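Local coordinates for protein Thf1 (Thermosynechococcus elongatus, PDB 5MJR) that associates with the FtsH protease complex involved in photosystem II repair and may take part in photosynthetic membrane biogenesis, at residues 39-50 with 77-85. Sequence-based numbering, arbitrary orientation.
Sequences IHSIYRRFIEEL and FDQFMEGYQ
Tyr43 and Tyr84 meet in a T-shaped (edge-to-face) pair where the start of helix 41-58 packs against the end of helix 67-80 and the type I turn, Met81 to Tyr84, that follows it. In this all-alpha protein of the THF1 family, the contact illustrates how aromatic rings join two segments, 39-50 and 77-85, between which no direct hydrogen bond runs. The ring planes stand at 87°, and the edge of Tyr84 is turned to one face of Tyr43, with Tyr84 CD1 3.5 Å from Tyr43 CG. With CG of Tyr84 opposite the backbone N (chi1 -177°), the ring crosses that face obliquely and OH ends near Ile39 CA. Met81, its chain bent at chi2 and chi3, sets SD obliquely to the Tyr43 ring in a Met-aromatic contact, 3.8 Å from Tyr43 CD1, while its CE lies over one face of Tyr84, toward the rim.

One turn further along helix 41-58, the side chains of Phe46 and Phe80 run antiparallel alongside one another, their rings inclined at 49°. Phe46 CB sits over one face of Phe80, 3.8 Å from the ring centroid, a CH-pi contact; Ile47 CG1 and Leu50 CD2 come to the Phe80 edge. Ile93 and Leu97 of helix 90-100 touch this apolar layer, and Ile203 touches Tyr43 and Phe46.

Polar links between the segments run through two waters. One accepts from His40 N and donates to Tyr84 OH and to Gln85 O. The other, in the plane of the Tyr43 ring at its edge, joins Tyr43 OH at 2.6 Å, accepts from Gly83 N and donates to Phe80 O at 2.7 Å.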
ATOM      1  N   ILE A  39      -8.440 -11.498 -18.087  1.00 11.64           N
ATOM      2  CA  ILE A  39      -8.733 -11.138 -16.681  1.00 10.87           C
ATOM      3  C   ILE A  39     -10.245 -10.903 -16.537  1.00 12.60           C
ATOM      4  O   ILE A  39     -10.840 -10.118 -17.293  1.00 12.90           O
ATOM      5  CB  ILE A  39      -8.025  -9.819 -16.258  1.00 11.07           C
ATOM      6  CG1 ILE A  39      -6.503  -9.966 -16.447  1.00 12.28           C
ATOM      7  CG2 ILE A  39      -8.388  -9.444 -14.819  1.00 12.84           C
ATOM      8  CD1 ILE A  39      -5.777  -8.648 -16.289  1.00 14.84           C
ATOM      9  N   HIS A  40     -10.875 -11.572 -15.571  1.00 10.46           N
ATOM     10  CA  HIS A  40     -12.302 -11.385 -15.401  1.00 10.74           C
ATOM     11  C   HIS A  40     -12.689  -9.962 -15.191  1.00 10.84           C
ATOM     12  O   HIS A  40     -11.950  -9.217 -14.491  1.00 11.38           O
ATOM     13  CB  HIS A  40     -12.791 -12.247 -14.217  1.00 11.65           C
ATOM     14  CG  HIS A  40     -14.241 -12.390 -14.153  1.00 11.21           C
ATOM     15  ND1 HIS A  40     -15.047 -11.476 -13.547  1.00 13.66           N
ATOM     16  CD2 HIS A  40     -15.061 -13.363 -14.677  1.00 12.60           C
ATOM     17  CE1 HIS A  40     -16.316 -11.813 -13.775  1.00 13.81           C
ATOM     18  NE2 HIS A  40     -16.328 -12.971 -14.437  1.00 14.24           N
ATOM     19  N   SER A  41     -13.807  -9.505 -15.703  1.00 11.49           N
ATOM     20  CA  SER A  41     -14.294  -8.133 -15.493  1.00 12.26           C
ATOM     21  C   SER A  41     -14.299  -7.613 -14.076  1.00 10.63           C
ATOM     22  O   SER A  41     -14.031  -6.456 -13.856  1.00 13.31           O
ATOM     23  CB  SER A  41     -15.705  -7.917 -16.130  1.00 18.73           C
ATOM     24  OG  SER A  41     -16.579  -8.834 -15.639  1.00 20.43           O
ATOM     25  N   ILE A  42     -14.618  -8.492 -13.124  1.00 10.84           N
ATOM     26  CA  ILE A  42     -14.598  -8.029 -11.726  1.00 10.68           C
ATOM     27  C   ILE A  42     -13.208  -7.459 -11.392  1.00 10.35           C
ATOM     28  O   ILE A  42     -13.103  -6.390 -10.727  1.00 13.43           O
ATOM     29  CB  ILE A  42     -14.950  -9.205 -10.811  1.00 12.21           C
ATOM     30  CG1 ILE A  42     -16.381  -9.636 -10.918  1.00 13.64           C
ATOM     31  CG2 ILE A  42     -14.633  -8.863  -9.367  1.00 13.15           C
ATOM     32  CD1 ILE A  42     -16.696 -10.972 -10.276  1.00 15.06           C
ATOM     33  N   TYR A  43     -12.183  -8.184 -11.808  1.00 10.34           N
ATOM     34  CA  TYR A  43     -10.809  -7.839 -11.461  1.00 10.60           C
ATOM     35  C   TYR A  43     -10.220  -6.781 -12.376  1.00 10.49           C
ATOM     36  O   TYR A  43      -9.473  -5.929 -11.906  1.00 12.50           O
ATOM     37  CB  TYR A  43      -9.978  -9.117 -11.460  1.00 11.27           C
ATOM     38  CG  TYR A  43     -10.341  -9.976 -10.294  1.00 10.28           C
ATOM     39  CD1 TYR A  43      -9.883  -9.687  -9.013  1.00 10.75           C
ATOM     40  CD2 TYR A  43     -11.210 -11.043 -10.382  1.00 12.07           C
ATOM     41  CE1 TYR A  43     -10.212 -10.441  -7.918  1.00 11.67           C
ATOM     42  CE2 TYR A  43     -11.594 -11.800  -9.311  1.00 13.17           C
ATOM     43  CZ  TYR A  43     -11.091 -11.520  -8.072  1.00 12.62           C
ATOM     44  OH  TYR A  43     -11.443 -12.220  -6.981  1.00 12.88           O
ATOM     45  N   ARG A  44     -10.659  -6.730 -13.629  1.00 10.91           N
ATOM     46  CA  ARG A  44     -10.220  -5.610 -14.516  1.00 12.14           C
ATOM     47  C   ARG A  44     -10.654  -4.298 -13.891  1.00 11.19           C
ATOM     48  O   ARG A  44      -9.876  -3.311 -13.957  1.00 12.16           O
ATOM     49  CB  ARG A  44     -10.783  -5.758 -15.912  1.00 15.09           C
ATOM     50  CG  ARG A  44     -10.165  -6.896 -16.655  1.00 17.59           C
ATOM     51  CD  ARG A  44     -10.288  -6.870 -18.198  1.00 18.93           C
ATOM     52  NE  ARG A  44     -11.596  -6.379 -18.705  1.00 26.71           N
ATOM     53  CZ  ARG A  44     -12.662  -7.142 -18.970  1.00 28.50           C
ATOM     54  NH1 ARG A  44     -12.688  -8.445 -18.746  1.00 25.66           N
ATOM     55  NH2 ARG A  44     -13.803  -6.611 -19.430  1.00 34.70           N
ATOM     56  N   ARG A  45     -11.847  -4.218 -13.270  1.00 10.94           N
ATOM     57  CA  ARG A  45     -12.260  -2.990 -12.682  1.00 11.99           C
ATOM     58  C   ARG A  45     -11.279  -2.546 -11.541  1.00 11.12           C
ATOM     59  O   ARG A  45     -10.839  -1.405 -11.471  1.00 12.54           O
ATOM     60  CB  ARG A  45     -13.683  -3.064 -12.131  1.00 14.09           C
ATOM     61  CG  ARG A  45     -14.781  -3.195 -13.121  1.00 23.36           C
ATOM     62  CD  ARG A  45     -16.227  -2.964 -12.608  1.00 30.80           C
ATOM     63  NE  ARG A  45     -16.756  -4.083 -11.776  1.00 29.71           N
ATOM     64  CZ  ARG A  45     -17.296  -5.225 -12.279  1.00 38.87           C
ATOM     65  NH1 ARG A  45     -17.395  -5.438 -13.609  1.00 43.20           N
ATOM     66  NH2 ARG A  45     -17.803  -6.169 -11.464  1.00 34.60           N
ATOM     67  N   PHE A  46     -10.908  -3.484 -10.648  1.00 10.97           N
ATOM     68  CA  PHE A  46     -10.019  -3.185  -9.525  1.00 11.89           C
ATOM     69  C   PHE A  46      -8.621  -2.851 -10.032  1.00 10.95           C
ATOM     70  O   PHE A  46      -7.965  -1.884  -9.561  1.00 10.95           O
ATOM     71  CB  PHE A  46     -10.043  -4.337  -8.528  1.00 12.73           C
ATOM     72  CG  PHE A  46     -11.196  -4.313  -7.563  1.00 18.67           C
ATOM     73  CD1 PHE A  46     -12.456  -4.648  -7.927  1.00 18.15           C
ATOM     74  CD2 PHE A  46     -10.952  -3.941  -6.254  1.00 21.52           C
ATOM     75  CE1 PHE A  46     -13.560  -4.554  -7.029  1.00 20.68           C
ATOM     76  CE2 PHE A  46     -11.956  -3.920  -5.314  1.00 24.48           C
ATOM     77  CZ  PHE A  46     -13.305  -4.212  -5.715  1.00 23.11           C
ATOM     78  N   ILE A  47      -8.115  -3.622 -11.001  1.00  9.63           N
ATOM     79  CA  ILE A  47      -6.778  -3.409 -11.517  1.00  9.39           C
ATOM     80  C   ILE A  47      -6.674  -2.087 -12.237  1.00  9.81           C
ATOM     81  O   ILE A  47      -5.716  -1.301 -12.012  1.00 10.48           O
ATOM     82  CB  ILE A  47      -6.320  -4.581 -12.397  1.00 10.93           C
ATOM     83  CG1 ILE A  47      -6.187  -5.858 -11.571  1.00 12.36           C
ATOM     84  CG2 ILE A  47      -5.041  -4.255 -13.133  1.00 13.43           C
ATOM     85  CD1 ILE A  47      -6.242  -7.112 -12.426  1.00 15.66           C
ATOM     86  N   GLU A  48      -7.657  -1.750 -13.075  1.00 11.19           N
ATOM     87  CA  GLU A  48      -7.604  -0.466 -13.763  1.00 11.24           C
ATOM     88  C   GLU A  48      -7.736   0.716 -12.756  1.00 10.62           C
ATOM     89  O   GLU A  48      -7.100   1.756 -12.976  1.00 11.75           O
ATOM     90  CB  GLU A  48      -8.625  -0.395 -14.907  1.00 11.68           C
ATOM     91  CG  GLU A  48      -8.290  -1.349 -16.071  1.00 11.88           C
ATOM     92  CD  GLU A  48      -9.144  -1.153 -17.324  1.00 14.11           C
ATOM     93  OE1 GLU A  48      -9.957  -0.194 -17.358  1.00 18.42           O
ATOM     94  OE2 GLU A  48      -8.988  -2.068 -18.208  1.00 17.74           O
ATOM     95  N   GLU A  49      -8.582   0.560 -11.706  1.00 10.26           N
ATOM     96  CA  GLU A  49      -8.677   1.616 -10.708  1.00 12.94           C
ATOM     97  C   GLU A  49      -7.267   1.806 -10.051  1.00 10.04           C
ATOM     98  O   GLU A  49      -6.867   2.965  -9.845  1.00 11.26           O
ATOM     99  CB  GLU A  49      -9.725   1.279  -9.651  1.00 15.93           C
ATOM    100  CG  GLU A  49     -11.165   1.552 -10.023  1.00 22.82           C
ATOM    101  CD  GLU A  49     -12.166   1.409  -8.863  1.00 37.11           C
ATOM    102  OE1 GLU A  49     -11.738   1.460  -7.686  1.00 39.83           O
ATOM    103  OE2 GLU A  49     -13.375   1.259  -9.209  1.00 47.05           O
ATOM    104  N   LEU A  50      -6.582   0.763  -9.740  1.00 10.19           N
ATOM    105  CA  LEU A  50      -5.244   0.844  -9.118  1.00 10.02           C
ATOM    106  C   LEU A  50      -4.257   1.502 -10.107  1.00  9.27           C
ATOM    107  O   LEU A  50      -3.418   2.317  -9.719  1.00 10.49           O
ATOM    108  CB  LEU A  50      -4.790  -0.507  -8.594  1.00 11.24           C
ATOM    109  CG  LEU A  50      -3.514  -0.505  -7.772  1.00 10.78           C
ATOM    110  CD1 LEU A  50      -3.557   0.429  -6.546  1.00 12.78           C
ATOM    111  CD2 LEU A  50      -3.164  -1.910  -7.411  1.00 11.33           C
ATOM    112  N   PHE A  77      -3.152  -4.695  -3.356  1.00  8.69           N
ATOM    113  CA  PHE A  77      -3.214  -5.644  -4.450  1.00  9.03           C
ATOM    114  C   PHE A  77      -3.465  -7.036  -3.881  1.00  9.76           C
ATOM    115  O   PHE A  77      -4.373  -7.753  -4.335  1.00 10.64           O
ATOM    116  CB  PHE A  77      -1.910  -5.606  -5.257  1.00 10.33           C
ATOM    117  CG  PHE A  77      -1.867  -6.590  -6.392  1.00  9.17           C
ATOM    118  CD1 PHE A  77      -1.434  -7.812  -6.217  1.00  9.95           C
ATOM    119  CD2 PHE A  77      -2.301  -6.174  -7.666  1.00 11.01           C
ATOM    120  CE1 PHE A  77      -1.358  -8.741  -7.333  1.00 10.54           C
ATOM    121  CE2 PHE A  77      -2.243  -7.074  -8.747  1.00 10.76           C
ATOM    122  CZ  PHE A  77      -1.814  -8.322  -8.561  1.00 10.68           C
ATOM    123  N   ASP A  78      -2.651  -7.463  -2.920  1.00  9.96           N
ATOM    124  CA  ASP A  78      -2.781  -8.816  -2.403  1.00 10.89           C
ATOM    125  C   ASP A  78      -4.180  -9.061  -1.798  1.00 11.03           C
ATOM    126  O   ASP A  78      -4.736 -10.137  -1.974  1.00 12.42           O
ATOM    127  CB  ASP A  78      -1.777  -9.085  -1.338  1.00 13.31           C
ATOM    128  CG  ASP A  78      -0.353  -9.342  -1.851  1.00 17.85           C
ATOM    129  OD1 ASP A  78      -0.092  -9.348  -3.088  1.00 24.18           O
ATOM    130  OD2 ASP A  78       0.568  -9.332  -0.962  1.00 23.54           O
ATOM    131  N   GLN A  79      -4.759  -8.051  -1.149  1.00 10.33           N
ATOM    132  CA  GLN A  79      -6.076  -8.196  -0.510  1.00 12.17           C
ATOM    133  C   GLN A  79      -7.143  -8.309  -1.529  1.00 11.08           C
ATOM    134  O   GLN A  79      -7.971  -9.253  -1.455  1.00 11.91           O
ATOM    135  CB  GLN A  79      -6.344  -7.019   0.440  1.00 13.68           C
ATOM    136  CG  GLN A  79      -7.646  -7.109   1.237  1.00 19.86           C
ATOM    137  CD  GLN A  79      -8.950  -6.965   0.492  1.00 26.08           C
ATOM    138  OE1 GLN A  79      -9.140  -6.099  -0.340  1.00 32.64           O
ATOM    139  NE2 GLN A  79      -9.941  -7.864   0.921  1.00 23.93           N
ATOM    140  N   PHE A  80      -7.202  -7.447  -2.560  1.00 10.89           N
ATOM    141  CA  PHE A  80      -8.282  -7.547  -3.583  1.00 10.85           C
ATOM    142  C   PHE A  80      -8.062  -8.754  -4.453  1.00 11.61           C
ATOM    143  O   PHE A  80      -9.061  -9.239  -5.012  1.00 12.82           O
ATOM    144  CB  PHE A  80      -8.670  -6.268  -4.288  1.00 13.12           C
ATOM    145  CG  PHE A  80      -7.841  -5.787  -5.421  1.00 14.13           C
ATOM    146  CD1 PHE A  80      -7.638  -6.495  -6.640  1.00 16.69           C
ATOM    147  CD2 PHE A  80      -7.198  -4.544  -5.294  1.00 14.04           C
ATOM    148  CE1 PHE A  80      -6.825  -5.883  -7.617  1.00 18.11           C
ATOM    149  CE2 PHE A  80      -6.414  -4.014  -6.279  1.00 13.87           C
ATOM    150  CZ  PHE A  80      -6.188  -4.711  -7.397  1.00 15.05           C
ATOM    151  N   MET A  81      -6.845  -9.253  -4.592  1.00  9.51           N
ATOM    152  CA  MET A  81      -6.577 -10.376  -5.423  1.00  9.59           C
ATOM    153  C   MET A  81      -6.585 -11.704  -4.657  1.00  9.33           C
ATOM    154  O   MET A  81      -6.280 -12.753  -5.279  1.00 10.51           O
ATOM    155  CB  MET A  81      -5.210 -10.195  -6.119  1.00 10.15           C
ATOM    156  CG  MET A  81      -5.166  -9.031  -7.104  1.00 10.89           C
ATOM    157  SD  MET A  81      -6.145  -9.321  -8.617  1.00 12.20           S
ATOM    158  CE  MET A  81      -5.032 -10.378  -9.528  1.00 13.01           C
ATOM    159  N   GLU A  82      -7.000 -11.698  -3.373  1.00 10.32           N
ATOM    160  CA  GLU A  82      -6.890 -12.898  -2.574  1.00 11.58           C
ATOM    161  C   GLU A  82      -7.696 -14.100  -3.101  1.00 11.26           C
ATOM    162  O   GLU A  82      -7.384 -15.243  -2.861  1.00 13.71           O
ATOM    163  CB  GLU A  82      -7.235 -12.568  -1.103  1.00 15.57           C
ATOM    164  CG  GLU A  82      -8.606 -12.187  -0.818  1.00 21.77           C
ATOM    165  CD  GLU A  82      -8.867 -11.808   0.646  1.00 32.61           C
ATOM    166  OE1 GLU A  82      -8.006 -12.141   1.478  1.00 32.65           O
ATOM    167  OE2 GLU A  82      -9.930 -11.172   0.902  1.00 53.12           O
ATOM    168  N   GLY A  83      -8.797 -13.798  -3.818  1.00 10.63           N
ATOM    169  CA  GLY A  83      -9.615 -14.803  -4.457  1.00  9.62           C
ATOM    170  C   GLY A  83      -9.510 -14.908  -5.931  1.00 10.63           C
ATOM    171  O   GLY A  83     -10.346 -15.565  -6.560  1.00 11.40           O
ATOM    172  N   TYR A  84      -8.545 -14.211  -6.528  1.00  9.49           N
ATOM    173  CA  TYR A  84      -8.384 -14.156  -7.978  1.00  9.15           C
ATOM    174  C   TYR A  84      -8.197 -15.573  -8.509  1.00  8.97           C
ATOM    175  O   TYR A  84      -7.385 -16.331  -8.086  1.00 10.38           O
ATOM    176  CB  TYR A  84      -7.171 -13.343  -8.358  1.00  9.50           C
ATOM    177  CG  TYR A  84      -7.029 -13.217  -9.884  1.00  9.84           C
ATOM    178  CD1 TYR A  84      -7.894 -12.398 -10.582  1.00 13.41           C
ATOM    179  CD2 TYR A  84      -6.130 -13.962 -10.584  1.00 10.46           C
ATOM    180  CE1 TYR A  84      -7.844 -12.282 -11.940  1.00 11.30           C
ATOM    181  CE2 TYR A  84      -6.089 -13.876 -11.985  1.00  9.66           C
ATOM    182  CZ  TYR A  84      -6.968 -13.040 -12.638  1.00 10.32           C
ATOM    183  OH  TYR A  84      -6.946 -12.936 -14.033  1.00 12.00           O
ATOM    184  N   GLN A  85      -8.942 -15.855  -9.609  1.00  9.94           N
ATOM    185  CA  GLN A  85      -8.724 -17.054 -10.361  1.00 10.33           C
ATOM    186  C   GLN A  85      -8.679 -16.685 -11.871  1.00 11.02           C
ATOM    187  O   GLN A  85      -9.417 -15.797 -12.294  1.00 11.50           O
ATOM    188  CB  GLN A  85      -9.785 -18.107 -10.087  1.00 10.48           C
ATOM    189  CG  GLN A  85      -9.718 -18.645  -8.657  1.00 10.23           C
ATOM    190  CD  GLN A  85      -8.525 -19.415  -8.335  1.00 11.16           C
ATOM    191  OE1 GLN A  85      -7.832 -19.918  -9.246  1.00 13.10           O
ATOM    192  NE2 GLN A  85      -8.224 -19.593  -7.026  1.00 11.66           N
TER
HETATM  193  O   HOH W   1      -9.506 -13.934 -14.487  1.00 14.19           O
HETATM  194  O   HOH W   2     -10.357 -11.582  -4.658  1.00 13.45           O